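Long-range contacts in putative diflavin flavoprotein A 3 (Nostoc sp., PDB 3FNI), which probably mediates electron transfer from NADH to oxygen, reducing it to water, the chain here being its flavodoxin-like domain: residues 31-35 with 144-148; 58-64 with 88-94; 50-55 with 79-84. All coordinates share one frame; numbering follows the deposited sequence.

Contact 1. Residues 31-35 with 144-148; sequences KTGVG and GQWVT
Thr32 and Val34 lean on one side of helix 130-152, joining the Schellman-capped end of helix 18-31 to the C-terminal helix of the flavodoxin-like fold. Gly33 between them takes a positive phi that closes the Schellman motif, and the two flanking side chains both point toward residues 144-148. Thr32 stands over Gly144: its OG1 lies 3.5 Å from Gly144 CA, while CG2 reaches along the helix to Gln145, whose CG it meets at 4.0 Å. A side chain at Gly144 would run into Thr32 OG1, so the glycine lets the loop come close to the helix. With chi1 at 71°, OG1 sits between the backbone N and carbonyl carbon of Thr32; it bonds to Ile29 O in the preceding helical turn and receives a weak bond from Val34 N.

Val34 splits its two methyls between different partners. CG1, anti to the backbone N (chi1 171°), meets Val147 CG1 at 4.0 Å, the two valines crossing at a slant. CG2 lies beside two oxygens, 3.5 Å from Gly144 O and close to Thr148 OG1. No direct hydrogen bond spans the two segments, and a water bridges them instead, donating to both Thr32 O and Thr148 OG1. Just before the loop, Lys31 NZ forms a salt bridge with Glu137, a second tie to helix 130-152. Thr148 turns its hydroxyl back along its own helix: OG1 donates to Gly144 O at 3.0 Å, arriving from the face of that carbonyl opposite to Thr148 N.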
loop_
_atom_site.group_PDB
_atom_site.type_symbol
_atom_site.label_atom_id
_atom_site.label_comp_id
_atom_site.label_asym_id
_atom_site.label_seq_id
_atom_site.Cartn_x
_atom_site.Cartn_y
_atom_site.Cartn_z
ATOM N N LYS A 31 -1.046 4.610 15.015
ATOM C CA LYS A 31 -0.804 5.714 15.938
ATOM C C LYS A 31 -1.757 6.878 15.716
ATOM O O LYS A 31 -2.122 7.569 16.662
ATOM C CB LYS A 31 0.623 6.241 15.796
ATOM C CG LYS A 31 1.705 5.315 16.280
ATOM C CD LYS A 31 3.064 6.010 16.235
ATOM C CE LYS A 31 4.182 5.026 16.559
ATOM N NZ LYS A 31 5.544 5.643 16.522
ATOM N N THR A 32 -2.153 7.091 14.466
ATOM C CA THR A 32 -3.036 8.194 14.118
ATOM C C THR A 32 -4.504 7.867 14.322
ATOM O O THR A 32 -5.372 8.699 14.061
ATOM C CB THR A 32 -2.846 8.601 12.656
ATOM O OG1 THR A 32 -3.394 7.584 11.805
ATOM C CG2 THR A 32 -1.366 8.770 12.349
ATOM N N GLY A 33 -4.781 6.654 14.783
ATOM C CA GLY A 33 -6.154 6.249 15.009
ATOM C C GLY A 33 -6.914 5.926 13.736
ATOM O O GLY A 33 -8.126 5.739 13.781
ATOM N N VAL A 34 -6.218 5.867 12.600
ATOM C CA VAL A 34 -6.857 5.549 11.326
ATOM C C VAL A 34 -6.883 4.028 11.141
ATOM O O VAL A 34 -5.903 3.341 11.436
ATOM C CB VAL A 34 -6.104 6.212 10.141
ATOM C CG1 VAL A 34 -6.643 5.703 8.806
ATOM C CG2 VAL A 34 -6.257 7.715 10.220
ATOM N N GLY A 35 -8.012 3.510 10.665
ATOM C CA GLY A 35 -8.150 2.077 10.467
ATOM C C GLY A 35 -7.347 1.534 9.299
ATOM O O GLY A 35 -6.769 2.294 8.530
ATOM N N GLY A 144 -1.237 8.303 7.654
ATOM C CA GLY A 144 -2.341 8.340 8.596
ATOM C C GLY A 144 -2.735 9.773 8.911
ATOM O O GLY A 144 -3.919 10.074 9.049
ATOM N N GLN A 145 -1.740 10.654 9.023
ATOM C CA GLN A 145 -1.997 12.061 9.312
ATOM C C GLN A 145 -2.644 12.720 8.102
ATOM O O GLN A 145 -3.543 13.545 8.241
ATOM C CB GLN A 145 -0.696 12.792 9.663
ATOM C CG GLN A 145 -0.013 12.278 10.930
ATOM C CD GLN A 145 1.219 13.084 11.303
ATOM O OE1 GLN A 145 2.213 13.091 10.581
ATOM N NE2 GLN A 145 1.154 13.774 12.433
ATOM N N TRP A 146 -2.180 12.349 6.913
ATOM C CA TRP A 146 -2.724 12.897 5.686
ATOM C C TRP A 146 -4.201 12.512 5.583
ATOM O O TRP A 146 -5.047 13.355 5.282
ATOM C CB TRP A 146 -1.951 12.363 4.484
ATOM C CG TRP A 146 -2.436 12.902 3.180
ATOM C CD1 TRP A 146 -2.016 14.042 2.548
ATOM C CD2 TRP A 146 -3.454 12.332 2.347
ATOM N NE1 TRP A 146 -2.710 14.213 1.372
ATOM C CE2 TRP A 146 -3.596 13.178 1.224
ATOM C CE3 TRP A 146 -4.257 11.187 2.440
ATOM C CZ2 TRP A 146 -4.511 12.916 0.203
ATOM C CZ3 TRP A 146 -5.171 10.925 1.424
ATOM C CH2 TRP A 146 -5.286 11.787 0.319
ATOM N N VAL A 147 -4.504 11.239 5.838
ATOM C CA VAL A 147 -5.880 10.738 5.797
ATOM C C VAL A 147 -6.752 11.530 6.776
ATOM O O VAL A 147 -7.869 11.945 6.443
ATOM C CB VAL A 147 -5.944 9.225 6.175
ATOM C CG1 VAL A 147 -7.395 8.784 6.382
ATOM C CG2 VAL A 147 -5.300 8.383 5.075
ATOM N N THR A 148 -6.244 11.736 7.987
ATOM C CA THR A 148 -6.992 12.487 8.991
ATOM C C THR A 148 -7.296 13.899 8.493
ATOM O O THR A 148 -8.440 14.350 8.562
ATOM C CB THR A 148 -6.221 12.576 10.313
ATOM O OG1 THR A 148 -5.984 11.255 10.810
ATOM C CG2 THR A 148 -7.024 13.369 11.349
HETATM O O HOH W 1 -5.635 11.982 13.991
#

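Contact 2. Residues 58-64 with 88-94; sequences TGLVIGM and QAVGIFE
The Phe93 ring carries Gly63 CA on one face and Val61 CG1 at its edge. Gly63 CA sits 3.6 Å from the ring centroid and 15° off the ring normal, a CH-pi contact displaced toward the CZ rim; a CB on Gly63 would clash with CZ. Val61 CG1 approaches CE2 to 4.0 Å near the ring plane, its side chain crossing that of Phe93 at about a right angle. The ring reaches across to the neighbouring strand because CG lies between the backbone N and carbonyl carbon of Phe93 (chi1 66°). With an alanine here the ring is gone, and a gap would probably open over Gly63 CA and beside Val61 CG1.

Strands 59-63 and 89-93 are the two neighbouring parallel strands of a beta-alpha-beta unit inside the flavodoxin-like sheet, joined by the crossover helix 70-83. Five backbone bonds join them, from Leu60 N to Ala89 O at the start to Met64 N to Phe93 O at the end; the first is the most bent, 132° at the hydrogen. Val61, Ala89 and Phe93 share one sheet face, where helix 130-152 covers Val61 and Ala89. Leu60, Ile62, Val90 and Ile92 occupy the other. There Val90 CG2 touches Leu60 CB at 3.6 Å, Ile92 CG1 meets Ile62 CB, and the selenium of Met64, a selenomethionine, lies 3.5 Å from Ile92 CG2. Leu60 CD1 also touches the amide end of Gln88, whose OE1 accepts a bond from Asn85 N. Hydrogen bonds thus set the strand register through the backbone, while the side chains add almost wholly apolar contacts on both faces.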
loop_
_atom_site.group_PDB
_atom_site.type_symbol
_atom_site.label_atom_id
_atom_site.label_comp_id
_atom_site.label_asym_id
_atom_site.label_seq_id
_atom_site.Cartn_x
_atom_site.Cartn_y
_atom_site.Cartn_z
ATOM N N THR A 58 -9.309 5.646 1.967
ATOM C CA THR A 58 -8.878 7.022 1.741
ATOM C C THR A 58 -7.382 6.986 1.416
ATOM O O THR A 58 -6.875 7.836 0.684
ATOM C CB THR A 58 -9.125 7.894 3.003
ATOM O OG1 THR A 58 -10.492 7.761 3.411
ATOM C CG2 THR A 58 -8.839 9.361 2.724
ATOM N N GLY A 59 -6.692 5.986 1.962
ATOM C CA GLY A 59 -5.264 5.829 1.726
ATOM C C GLY A 59 -4.903 4.441 1.214
ATOM O O GLY A 59 -5.660 3.490 1.409
ATOM N N LEU A 60 -3.748 4.315 0.562
ATOM C CA LEU A 60 -3.319 3.025 0.025
ATOM C C LEU A 60 -1.825 2.753 0.199
ATOM O O LEU A 60 -0.993 3.655 0.113
ATOM C CB LEU A 60 -3.684 2.932 -1.458
ATOM C CG LEU A 60 -5.162 3.128 -1.799
ATOM C CD1 LEU A 60 -5.313 3.416 -3.276
ATOM C CD2 LEU A 60 -5.952 1.895 -1.395
ATOM N N VAL A 61 -1.496 1.494 0.453
ATOM C CA VAL A 61 -0.115 1.093 0.621
ATOM C C VAL A 61 0.046 -0.193 -0.162
ATOM O O VAL A 61 -0.693 -1.158 0.047
ATOM C CB VAL A 61 0.230 0.875 2.105
ATOM C CG1 VAL A 61 1.704 0.512 2.263
ATOM C CG2 VAL A 61 -0.084 2.144 2.888
ATOM N N ILE A 62 1.008 -0.190 -1.080
ATOM C CA ILE A 62 1.259 -1.343 -1.929
ATOM C C ILE A 62 2.660 -1.914 -1.766
ATOM O O ILE A 62 3.639 -1.176 -1.683
ATOM C CB ILE A 62 1.055 -0.988 -3.418
ATOM C CG1 ILE A 62 -0.293 -0.287 -3.614
ATOM C CG2 ILE A 62 1.137 -2.252 -4.267
ATOM C CD1 ILE A 62 -1.478 -1.069 -3.115
ATOM N N GLY A 63 2.733 -3.241 -1.715
ATOM C CA GLY A 63 4.008 -3.925 -1.600
ATOM C C GLY A 63 4.256 -4.600 -2.936
ATOM O O GLY A 63 3.325 -5.127 -3.537
HETATM N N MSE A 64 5.495 -4.580 -3.415
HETATM C CA MSE A 64 5.808 -5.194 -4.698
HETATM C C MSE A 64 5.673 -6.715 -4.679
HETATM O O MSE A 64 5.930 -7.367 -3.666
HETATM C CB MSE A 64 7.220 -4.808 -5.142
HETATM C CG MSE A 64 7.444 -3.305 -5.267
HETATM SE SE MSE A 64 6.052 -2.406 -6.278
HETATM C CE MSE A 64 6.293 -3.314 -7.975
ATOM N N GLN A 88 -7.363 9.896 -3.590
ATOM C CA GLN A 88 -6.627 9.216 -2.543
ATOM C C GLN A 88 -5.115 9.333 -2.677
ATOM O O GLN A 88 -4.599 9.879 -3.652
ATOM C CB GLN A 88 -7.078 7.752 -2.431
ATOM C CG GLN A 88 -7.116 6.999 -3.731
ATOM C CD GLN A 88 -8.075 5.815 -3.703
ATOM O OE1 GLN A 88 -8.162 5.059 -4.667
ATOM N NE2 GLN A 88 -8.802 5.656 -2.603
ATOM N N ALA A 89 -4.419 8.864 -1.649
ATOM C CA ALA A 89 -2.969 8.908 -1.596
ATOM C C ALA A 89 -2.454 7.468 -1.562
ATOM O O ALA A 89 -3.108 6.577 -1.014
ATOM C CB ALA A 89 -2.532 9.665 -0.360
ATOM N N VAL A 90 -1.280 7.241 -2.146
ATOM C CA VAL A 90 -0.719 5.901 -2.200
ATOM C C VAL A 90 0.796 5.867 -1.997
ATOM O O VAL A 90 1.525 6.707 -2.528
ATOM C CB VAL A 90 -1.092 5.228 -3.561
ATOM C CG1 VAL A 90 -0.331 5.899 -4.701
ATOM C CG2 VAL A 90 -0.825 3.728 -3.517
ATOM N N GLY A 91 1.246 4.894 -1.204
ATOM C CA GLY A 91 2.664 4.709 -0.939
ATOM C C GLY A 91 3.052 3.295 -1.344
ATOM O O GLY A 91 2.237 2.382 -1.233
ATOM N N ILE A 92 4.290 3.099 -1.791
ATOM C CA ILE A 92 4.735 1.782 -2.242
ATOM C C ILE A 92 6.094 1.368 -1.673
ATOM O O ILE A 92 7.016 2.180 -1.589
ATOM C CB ILE A 92 4.804 1.743 -3.799
ATOM C CG1 ILE A 92 3.402 2.018 -4.378
ATOM C CG2 ILE A 92 5.352 0.396 -4.276
ATOM C CD1 ILE A 92 3.340 2.153 -5.898
ATOM N N PHE A 93 6.218 0.099 -1.287
ATOM C CA PHE A 93 7.477 -0.394 -0.748
ATOM C C PHE A 93 7.992 -1.633 -1.453
ATOM O O PHE A 93 7.212 -2.426 -1.993
ATOM C CB PHE A 93 7.354 -0.671 0.757
ATOM C CG PHE A 93 6.414 -1.796 1.112
ATOM C CD1 PHE A 93 6.863 -3.113 1.166
ATOM C CD2 PHE A 93 5.083 -1.532 1.424
ATOM C CE1 PHE A 93 6.003 -4.147 1.533
ATOM C CE2 PHE A 93 4.215 -2.561 1.791
ATOM C CZ PHE A 93 4.676 -3.868 1.847
ATOM N N GLU A 94 9.320 -1.765 -1.462
ATOM C CA GLU A 94 10.007 -2.911 -2.047
ATOM C C GLU A 94 10.021 -3.948 -0.938
ATOM O O GLU A 94 9.862 -3.601 0.229
ATOM C CB GLU A 94 11.455 -2.572 -2.426
ATOM C CG GLU A 94 11.621 -1.585 -3.554
ATOM C CD GLU A 94 13.038 -1.599 -4.136
ATOM O OE1 GLU A 94 13.984 -1.961 -3.411
ATOM O OE2 GLU A 94 13.206 -1.238 -5.312
#

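Contact 3. Residues 50-55 with 79-84; sequences LRELVG and TILGSV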
loop_
_atom_site.group_PDB
_atom_site.type_symbol
_atom_site.label_atom_id
_atom_site.label_comp_id
_atom_site.label_asym_id
_atom_site.label_seq_id
_atom_site.Cartn_x
_atom_site.Cartn_y
_atom_site.Cartn_z
ATOM N N LEU A 50 -13.045 -6.605 -3.939
ATOM C CA LEU A 50 -11.740 -5.943 -3.961
ATOM C C LEU A 50 -11.906 -4.516 -4.478
ATOM O O LEU A 50 -11.208 -3.608 -4.029
ATOM C CB LEU A 50 -10.754 -6.701 -4.857
ATOM C CG LEU A 50 -9.379 -6.045 -5.061
ATOM C CD1 LEU A 50 -8.700 -5.805 -3.715
ATOM C CD2 LEU A 50 -8.507 -6.941 -5.949
ATOM N N ARG A 51 -12.824 -4.329 -5.427
ATOM C CA ARG A 51 -13.093 -3.000 -5.986
ATOM C C ARG A 51 -13.774 -2.150 -4.920
ATOM O O ARG A 51 -13.525 -0.952 -4.812
ATOM C CB ARG A 51 -14.034 -3.077 -7.194
ATOM C CG ARG A 51 -13.486 -3.759 -8.426
ATOM C CD ARG A 51 -14.325 -3.391 -9.656
ATOM N NE ARG A 51 -13.780 -3.975 -10.878
ATOM C CZ ARG A 51 -13.757 -5.278 -11.135
ATOM N NH1 ARG A 51 -14.260 -6.140 -10.259
ATOM N NH2 ARG A 51 -13.211 -5.725 -12.257
ATOM N N GLU A 52 -14.649 -2.787 -4.151
ATOM C CA GLU A 52 -15.379 -2.116 -3.091
ATOM C C GLU A 52 -14.466 -1.676 -1.971
ATOM O O GLU A 52 -14.666 -0.617 -1.375
ATOM C CB GLU A 52 -16.421 -3.038 -2.485
ATOM C CG GLU A 52 -17.649 -3.275 -3.313
ATOM C CD GLU A 52 -18.736 -3.892 -2.475
ATOM O OE1 GLU A 52 -18.552 -5.044 -2.014
ATOM O OE2 GLU A 52 -19.763 -3.215 -2.255
ATOM N N LEU A 53 -13.483 -2.512 -1.660
ATOM C CA LEU A 53 -12.551 -2.197 -0.590
ATOM C C LEU A 53 -11.719 -0.992 -0.971
ATOM O O LEU A 53 -11.616 -0.034 -0.207
ATOM C CB LEU A 53 -11.645 -3.394 -0.297
ATOM C CG LEU A 53 -10.358 -3.152 0.497
ATOM C CD1 LEU A 53 -10.591 -2.235 1.692
ATOM C CD2 LEU A 53 -9.841 -4.497 0.953
ATOM N N VAL A 54 -11.123 -1.046 -2.155
ATOM C CA VAL A 54 -10.309 0.060 -2.631
ATOM C C VAL A 54 -11.173 1.311 -2.656
ATOM O O VAL A 54 -10.721 2.398 -2.294
ATOM C CB VAL A 54 -9.768 -0.219 -4.049
ATOM C CG1 VAL A 54 -9.101 1.028 -4.607
ATOM C CG2 VAL A 54 -8.768 -1.375 -3.999
ATOM N N GLY A 55 -12.421 1.134 -3.077
ATOM C CA GLY A 55 -13.357 2.237 -3.153
ATOM C C GLY A 55 -13.609 2.965 -1.843
ATOM O O GLY A 55 -13.828 4.179 -1.838
ATOM N N THR A 79 -7.015 -4.751 -11.098
ATOM C CA THR A 79 -8.284 -4.404 -10.480
ATOM C C THR A 79 -8.120 -3.189 -9.572
ATOM O O THR A 79 -8.991 -2.322 -9.526
ATOM C CB THR A 79 -8.827 -5.587 -9.667
ATOM O OG1 THR A 79 -8.795 -6.769 -10.476
ATOM C CG2 THR A 79 -10.254 -5.329 -9.228
ATOM N N ILE A 80 -7.000 -3.126 -8.860
ATOM C CA ILE A 80 -6.744 -2.010 -7.956
ATOM C C ILE A 80 -6.528 -0.724 -8.756
ATOM O O ILE A 80 -7.019 0.343 -8.380
ATOM C CB ILE A 80 -5.502 -2.283 -7.060
ATOM C CG1 ILE A 80 -5.777 -3.470 -6.130
ATOM C CG2 ILE A 80 -5.173 -1.052 -6.229
ATOM C CD1 ILE A 80 -4.577 -3.890 -5.281
ATOM N N LEU A 81 -5.798 -0.844 -9.863
ATOM C CA LEU A 81 -5.506 0.286 -10.739
ATOM C C LEU A 81 -6.772 0.852 -11.370
ATOM O O LEU A 81 -6.831 2.034 -11.711
ATOM C CB LEU A 81 -4.529 -0.139 -11.837
ATOM C CG LEU A 81 -3.078 -0.383 -11.401
ATOM C CD1 LEU A 81 -2.297 -1.020 -12.542
ATOM C CD2 LEU A 81 -2.446 0.931 -10.971
ATOM N N GLY A 82 -7.783 0.008 -11.530
ATOM C CA GLY A 82 -9.026 0.474 -12.104
ATOM C C GLY A 82 -10.068 0.789 -11.051
ATOM O O GLY A 82 -11.140 1.283 -11.385
ATOM N N SER A 83 -9.760 0.526 -9.782
ATOM C CA SER A 83 -10.725 0.767 -8.705
ATOM C C SER A 83 -10.379 1.955 -7.834
ATOM O O SER A 83 -11.158 2.366 -6.969
ATOM C CB SER A 83 -10.836 -0.470 -7.827
ATOM O OG SER A 83 -11.275 -1.582 -8.583
ATOM N N VAL A 84 -9.196 2.492 -8.079
ATOM C CA VAL A 84 -8.676 3.627 -7.344
ATOM C C VAL A 84 -9.215 4.929 -7.918
ATOM O O VAL A 84 -9.704 4.958 -9.046
ATOM C CB VAL A 84 -7.136 3.606 -7.412
ATOM C CG1 VAL A 84 -6.564 4.938 -7.033
ATOM C CG2 VAL A 84 -6.606 2.535 -6.484
#
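Val54, Ser83 and Thr79 have the most surface buried where helix 47-55 packs on helix 70-83 in the flavodoxin-like domain. The short helical segments approach to 9.0 Å between axes and cross at -47°, with Arg51 and Ser83 the nearest pair of CA atoms.

Val54 points toward residues 80-84. Its CB meets Ser83 CB at 3.9 Å, and CG1, anti to the backbone N (chi1 171°), touches both Ser83 O and Val84 CG2. Val54 CG1 and Val84 CG2 are 3.5 Å apart, tighter than usual van der Waals contact, and the two side chains meet at a slant. The other branch, CG2, turns to Ile80 CG1.

Ser83 faces the first helix through CB but spends its hydroxyl at home: OG donates to Thr79 O, one turn back, at 2.6 Å and from 32° off the carbonyl plane. Ser83 OG also lies alongside the aliphatic part of Arg51, close to CB and CG, without a hydrogen bond across the contact.

Thr79 presents CG2 rather than its hydroxyl, which bonds to Gly75 O. Thr79 CG2 touches Arg51 CG at 3.7 Å and lies over the centre of one guanidinium face; the Arg51 side chain, extended from CG to NE, crosses that of Thr79 at about a right angle. Leu50 CD2 also rests against Thr79, 4.0 Å from its CB.

Toward the sheet, Leu50, Val54 and Ile80 all settle on Phe10 of strand 6-11, so both helices cover the same strand. Leu53 touches strand 35-40, and Leu81 packs on helix 103-112.

How the contacts relate
Contact 2 is the buried middle of the domain, its centre about 3 Å from that of the chain, whereas contacts 1 and 3 are partly buried and lie farther out. Only contact 2 has direct hydrogen bonds between its segments; contact 1 uses a bridging water and a few methyls, and contact 3 relies on side-chain packing between helices. Contact 3 holds the helix before strand 57-63 and the one after it, so it belongs to the same run of chain as contact 2, and they meet where Leu60 CD1 touches Val84 CG2. Contact 1 reaches the sheet through helix 130-152, with Trp146 CZ3 packed 3.4 Å from Ala89 CB. Contacts 1 and 3 do not touch.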